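Local coordinates for rhamnose ABC transporter, periplasmic rhamnose-binding protein (Kribbella flavida, PDB 4KVF) that probably binds a carbohydrate, likely rhamnose, for delivery to an ABC transporter, at residues Thr145-Lys157 / Ser180-Asn194. Residues are numbered along the deposited sequence; the frame is centred on the assembly and turned at random.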
loop_
_atom_site.group_PDB
_atom_site.type_symbol
_atom_site.label_atom_id
_atom_site.label_comp_id
_atom_site.label_asym_id
_atom_site.label_seq_id
_atom_site.Cartn_x
_atom_site.Cartn_y
_atom_site.Cartn_z
ATOM N N THR A 145 -2.081 1.943 -8.901
ATOM C CA THR A 145 -0.838 1.760 -9.627
ATOM C C THR A 145 -0.491 3.041 -10.387
ATOM O O THR A 145 0.683 3.380 -10.534
ATOM C CB THR A 145 -0.878 0.562 -10.576
ATOM O OG1 THR A 145 -1.940 0.740 -11.518
ATOM C CG2 THR A 145 -1.098 -0.721 -9.802
ATOM N N GLN A 146 -1.514 3.758 -10.850
ATOM C CA GLN A 146 -1.306 5.049 -11.499
ATOM C C GLN A 146 -0.666 6.006 -10.506
ATOM O O GLN A 146 0.301 6.712 -10.831
ATOM C CB GLN A 146 -2.637 5.634 -11.993
ATOM C CG GLN A 146 -2.502 6.951 -12.724
ATOM C CD GLN A 146 -1.653 6.837 -13.978
ATOM O OE1 GLN A 146 -1.655 5.809 -14.660
ATOM N NE2 GLN A 146 -0.919 7.900 -14.289
ATOM N N GLY A 147 -1.220 6.034 -9.296
ATOM C CA GLY A 147 -0.716 6.932 -8.263
ATOM C C GLY A 147 0.739 6.650 -7.952
ATOM O O GLY A 147 1.568 7.561 -7.826
ATOM N N ILE A 148 1.063 5.368 -7.842
ATOM C CA ILE A 148 2.408 4.962 -7.470
ATOM C C ILE A 148 3.372 5.310 -8.604
ATOM O O ILE A 148 4.412 5.931 -8.388
ATOM C CB ILE A 148 2.449 3.457 -7.111
ATOM C CG1 ILE A 148 1.723 3.236 -5.782
ATOM C CG2 ILE A 148 3.885 2.967 -6.965
ATOM C CD1 ILE A 148 1.437 1.785 -5.464
ATOM N N GLY A 149 3.014 4.943 -9.827
ATOM C CA GLY A 149 3.870 5.217 -10.972
ATOM C C GLY A 149 4.115 6.693 -11.232
ATOM O O GLY A 149 5.236 7.102 -11.583
ATOM N N GLU A 150 3.069 7.501 -11.062
ATOM C CA GLU A 150 3.194 8.951 -11.203
ATOM C C GLU A 150 4.150 9.506 -10.164
ATOM O O GLU A 150 5.011 10.336 -10.477
ATOM C CB GLU A 150 1.836 9.649 -11.058
ATOM C CG GLU A 150 1.007 9.650 -12.315
ATOM C CD GLU A 150 -0.380 10.200 -12.075
ATOM O OE1 GLU A 150 -1.160 10.297 -13.046
ATOM O OE2 GLU A 150 -0.690 10.522 -10.909
ATOM N N SER A 151 3.989 9.047 -8.926
ATOM C CA SER A 151 4.814 9.531 -7.828
ATOM C C SER A 151 6.280 9.193 -8.058
ATOM O O SER A 151 7.162 10.017 -7.830
ATOM C CB SER A 151 4.341 8.926 -6.509
ATOM O OG SER A 151 5.249 9.256 -5.475
ATOM N N LEU A 152 6.536 7.975 -8.528
ATOM C CA LEU A 152 7.913 7.556 -8.782
ATOM C C LEU A 152 8.552 8.443 -9.849
ATOM O O LEU A 152 9.678 8.918 -9.685
ATOM C CB LEU A 152 7.963 6.069 -9.184
ATOM C CG LEU A 152 7.575 5.095 -8.057
ATOM C CD1 LEU A 152 7.392 3.685 -8.599
ATOM C CD2 LEU A 152 8.621 5.100 -6.945
ATOM N N VAL A 153 7.828 8.712 -10.931
ATOM C CA VAL A 153 8.386 9.558 -11.979
ATOM C C VAL A 153 8.536 11.008 -11.525
ATOM O O VAL A 153 9.544 11.647 -11.809
ATOM C CB VAL A 153 7.595 9.462 -13.297
ATOM C CG1 VAL A 153 8.133 10.465 -14.320
ATOM C CG2 VAL A 153 7.722 8.051 -13.850
ATOM N N LYS A 154 7.544 11.501 -10.783
ATOM C CA LYS A 154 7.591 12.869 -10.253
ATOM C C LYS A 154 8.798 13.064 -9.341
ATOM O O LYS A 154 9.516 14.048 -9.465
ATOM C CB LYS A 154 6.301 13.207 -9.500
ATOM C CG LYS A 154 6.289 14.610 -8.909
ATOM C CD LYS A 154 5.012 14.872 -8.106
ATOM C CE LYS A 154 4.849 16.358 -7.780
HETATM N N MSE A 155 9.027 12.121 -8.429
HETATM C CA MSE A 155 10.196 12.201 -7.548
HETATM C C MSE A 155 11.500 12.082 -8.337
HETATM O O MSE A 155 12.448 12.833 -8.096
HETATM C CB MSE A 155 10.120 11.141 -6.438
HETATM C CG MSE A 155 8.973 11.393 -5.451
HETATM SE SE MSE A 155 8.947 10.152 -3.947
HETATM C CE MSE A 155 8.825 8.478 -4.945
ATOM N N ALA A 156 11.550 11.143 -9.280
ATOM C CA ALA A 156 12.748 10.987 -10.108
ATOM C C ALA A 156 13.081 12.272 -10.870
ATOM O O ALA A 156 14.235 12.681 -10.942
ATOM C CB ALA A 156 12.593 9.826 -11.072
ATOM N N LYS A 157 12.051 12.916 -11.413
ATOM C CA LYS A 157 12.233 14.134 -12.196
ATOM C C LYS A 157 12.796 15.277 -11.351
ATOM O O LYS A 157 13.704 15.981 -11.781
ATOM C CB LYS A 157 10.917 14.563 -12.850
ATOM C CG LYS A 157 11.055 15.703 -13.856
ATOM C CD LYS A 157 9.738 15.890 -14.592
ATOM C CE LYS A 157 9.789 16.973 -15.648
ATOM N NZ LYS A 157 8.446 17.081 -16.286
ATOM N N SER A 180 3.614 -3.699 -12.826
ATOM C CA SER A 180 2.521 -2.751 -13.037
ATOM C C SER A 180 3.039 -1.338 -12.870
ATOM O O SER A 180 2.803 -0.470 -13.717
ATOM C CB SER A 180 1.389 -2.973 -12.028
ATOM O OG SER A 180 0.643 -4.130 -12.345
ATOM N N TRP A 181 3.749 -1.107 -11.773
ATOM C CA TRP A 181 4.259 0.230 -11.477
ATOM C C TRP A 181 5.224 0.708 -12.559
ATOM O O TRP A 181 5.209 1.879 -12.948
ATOM C CB TRP A 181 4.915 0.267 -10.100
ATOM C CG TRP A 181 3.961 -0.088 -8.996
ATOM C CD1 TRP A 181 2.617 0.176 -8.956
ATOM C CD2 TRP A 181 4.269 -0.790 -7.788
ATOM N NE1 TRP A 181 2.073 -0.320 -7.792
ATOM C CE2 TRP A 181 3.071 -0.915 -7.053
ATOM C CE3 TRP A 181 5.447 -1.329 -7.248
ATOM C CZ2 TRP A 181 3.009 -1.548 -5.818
ATOM C CZ3 TRP A 181 5.388 -1.949 -6.025
ATOM C CH2 TRP A 181 4.177 -2.055 -5.319
ATOM N N ILE A 182 6.055 -0.203 -13.055
ATOM C CA ILE A 182 7.010 0.145 -14.104
ATOM C C ILE A 182 6.274 0.519 -15.387
ATOM O O ILE A 182 6.637 1.479 -16.076
ATOM C CB ILE A 182 8.013 -1.011 -14.332
ATOM C CG1 ILE A 182 8.962 -1.111 -13.128
ATOM C CG2 ILE A 182 8.789 -0.828 -15.635
ATOM C CD1 ILE A 182 9.773 -2.413 -13.087
ATOM N N GLU A 183 5.207 -0.214 -15.701
ATOM C CA GLU A 183 4.436 0.114 -16.896
ATOM C C GLU A 183 3.842 1.517 -16.778
ATOM O O GLU A 183 3.859 2.283 -17.735
ATOM C CB GLU A 183 3.346 -0.928 -17.177
ATOM C CG GLU A 183 2.535 -0.629 -18.439
ATOM C CD GLU A 183 3.356 -0.723 -19.725
ATOM O OE1 GLU A 183 4.316 -1.526 -19.778
ATOM O OE2 GLU A 183 3.035 0.009 -20.689
ATOM N N VAL A 184 3.343 1.869 -15.597
ATOM C CA VAL A 184 2.839 3.224 -15.403
ATOM C C VAL A 184 3.971 4.249 -15.555
ATOM O O VAL A 184 3.799 5.277 -16.218
ATOM C CB VAL A 184 2.131 3.391 -14.044
ATOM C CG1 VAL A 184 1.739 4.856 -13.837
ATOM C CG2 VAL A 184 0.895 2.491 -14.003
HETATM N N MSE A 185 5.132 3.954 -14.975
HETATM C CA MSE A 185 6.300 4.824 -15.145
HETATM C C MSE A 185 6.608 5.089 -16.617
HETATM O O MSE A 185 6.880 6.225 -17.020
HETATM C CB MSE A 185 7.529 4.218 -14.480
HETATM C CG MSE A 185 7.491 4.207 -12.972
HETATM SE SE MSE A 185 9.198 3.564 -12.263
HETATM C CE MSE A 185 10.307 5.054 -12.828
ATOM N N LYS A 186 6.576 4.032 -17.425
ATOM C CA LYS A 186 6.817 4.179 -18.859
ATOM C C LYS A 186 5.764 5.062 -19.532
ATOM O O LYS A 186 6.089 5.887 -20.385
ATOM C CB LYS A 186 6.862 2.807 -19.546
ATOM C CG LYS A 186 8.069 1.964 -19.182
ATOM C CD LYS A 186 7.982 0.589 -19.845
ATOM C CE LYS A 186 9.166 -0.288 -19.490
ATOM N NZ LYS A 186 9.002 -1.653 -20.067
ATOM N N THR A 187 4.503 4.889 -19.148
ATOM C CA THR A 187 3.446 5.694 -19.755
ATOM C C THR A 187 3.656 7.154 -19.382
ATOM O O THR A 187 3.493 8.045 -20.222
ATOM C CB THR A 187 2.041 5.217 -19.357
ATOM O OG1 THR A 187 1.805 5.523 -17.977
ATOM C CG2 THR A 187 1.922 3.709 -19.580
ATOM N N GLU A 188 4.050 7.381 -18.127
ATOM C CA GLU A 188 4.367 8.730 -17.657
ATOM C C GLU A 188 5.563 9.344 -18.378
ATOM O O GLU A 188 5.519 10.502 -18.801
ATOM C CB GLU A 188 4.617 8.732 -16.151
ATOM C CG GLU A 188 3.362 8.626 -15.308
ATOM C CD GLU A 188 2.487 9.862 -15.420
ATOM O OE1 GLU A 188 2.947 10.957 -15.029
ATOM O OE2 GLU A 188 1.348 9.739 -15.906
ATOM N N LEU A 189 6.630 8.565 -18.524
ATOM C CA LEU A 189 7.830 9.023 -19.211
ATOM C C LEU A 189 7.583 9.379 -20.673
ATOM O O LEU A 189 8.303 10.197 -21.256
ATOM C CB LEU A 189 8.916 7.949 -19.102
ATOM C CG LEU A 189 9.550 7.864 -17.715
ATOM C CD1 LEU A 189 10.365 6.595 -17.577
ATOM C CD2 LEU A 189 10.428 9.098 -17.475
ATOM N N ALA A 190 6.552 8.777 -21.260
ATOM C CA ALA A 190 6.233 8.998 -22.672
ATOM C C ALA A 190 5.472 10.305 -22.917
ATOM O O ALA A 190 5.255 10.696 -24.066
ATOM C CB ALA A 190 5.451 7.816 -23.238
ATOM N N LYS A 191 5.054 10.967 -21.841
ATOM C CA LYS A 191 4.396 12.272 -21.949
ATOM C C LYS A 191 5.410 13.315 -22.377
ATOM O O LYS A 191 6.576 13.245 -21.977
ATOM C CB LYS A 191 3.769 12.678 -20.610
ATOM C CG LYS A 191 2.623 11.790 -20.156
ATOM C CD LYS A 191 2.146 12.210 -18.776
ATOM C CE LYS A 191 0.722 11.749 -18.500
ATOM N NZ LYS A 191 0.234 12.244 -17.181
ATOM N N PRO A 192 4.972 14.280 -23.210
ATOM C CA PRO A 192 5.826 15.359 -23.716
ATOM C C PRO A 192 6.651 16.052 -22.623
ATOM O O PRO A 192 7.834 16.293 -22.840
ATOM C CB PRO A 192 4.824 16.325 -24.352
ATOM C CG PRO A 192 3.705 15.442 -24.811
ATOM C CD PRO A 192 3.612 14.335 -23.780
ATOM N N GLU A 193 6.043 16.328 -21.469
ATOM C CA GLU A 193 6.709 17.022 -20.360
ATOM C C GLU A 193 7.847 16.226 -19.704
ATOM O O GLU A 193 8.688 16.794 -19.004
ATOM C CB GLU A 193 5.680 17.417 -19.297
ATOM C CG GLU A 193 5.347 16.308 -18.312
ATOM C CD GLU A 193 3.896 16.327 -17.869
ATOM O OE1 GLU A 193 3.012 16.427 -18.748
ATOM O OE2 GLU A 193 3.637 16.236 -16.648
ATOM N N ASN A 194 7.864 14.915 -19.916
ATOM C CA ASN A 194 8.925 14.067 -19.368
ATOM C C ASN A 194 9.895 13.604 -20.451
ATOM O O ASN A 194 10.631 12.632 -20.270
ATOM C CB ASN A 194 8.335 12.864 -18.627
ATOM C CG ASN A 194 7.567 13.269 -17.385
ATOM O OD1 ASN A 194 7.944 14.216 -16.694
ATOM N ND2 ASN A 194 6.478 12.562 -17.101
HETATM O O HOH W 1 -0.654 5.327 -16.984
#
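T145 turns its methyl CG2 to the indole of W181, 3.8 Å from NE1, while its carbonyl oxygen touches V184 CG2. Q146, bent at chi2, works both ends of its amide: OE1 accepts from a water that also donates to T187 OG1, and NE2 makes a straight 2.7 Å bond to E150 OE1 and a weak one to E188 OE2. The branched I148 lays CG2 over the indole face, a CH-pi contact 3.6 Å from the centroid of the five-membered ring. G149 CA comes closest to the other backbone, 4.8 Å from M185 CA; a side chain here would collide with V184, whose CG1 lies 3.6 Å from G149 CA, a knob among T145, Q146, G149 and E150. These helices cross at -58° on the four-stranded parallel sheet of one lobe of a periplasmic binding protein fold, L152 and M185 both meeting V230. E150 OE1 lies near the like-charged E188 OE2, a repulsion probably offset by Q146 NE2 and by K191, which salt-bridges E188 OE2. V153 fits CG2 against M185 and E188 CB. Fully extended, K157 reaches E193 O (2.7 Å from NZ) and N194 OD1 (2.9 Å from NZ); a methionine here, lacking the amine, would probably leave the 193-194 turn less firmly tied to the first helix.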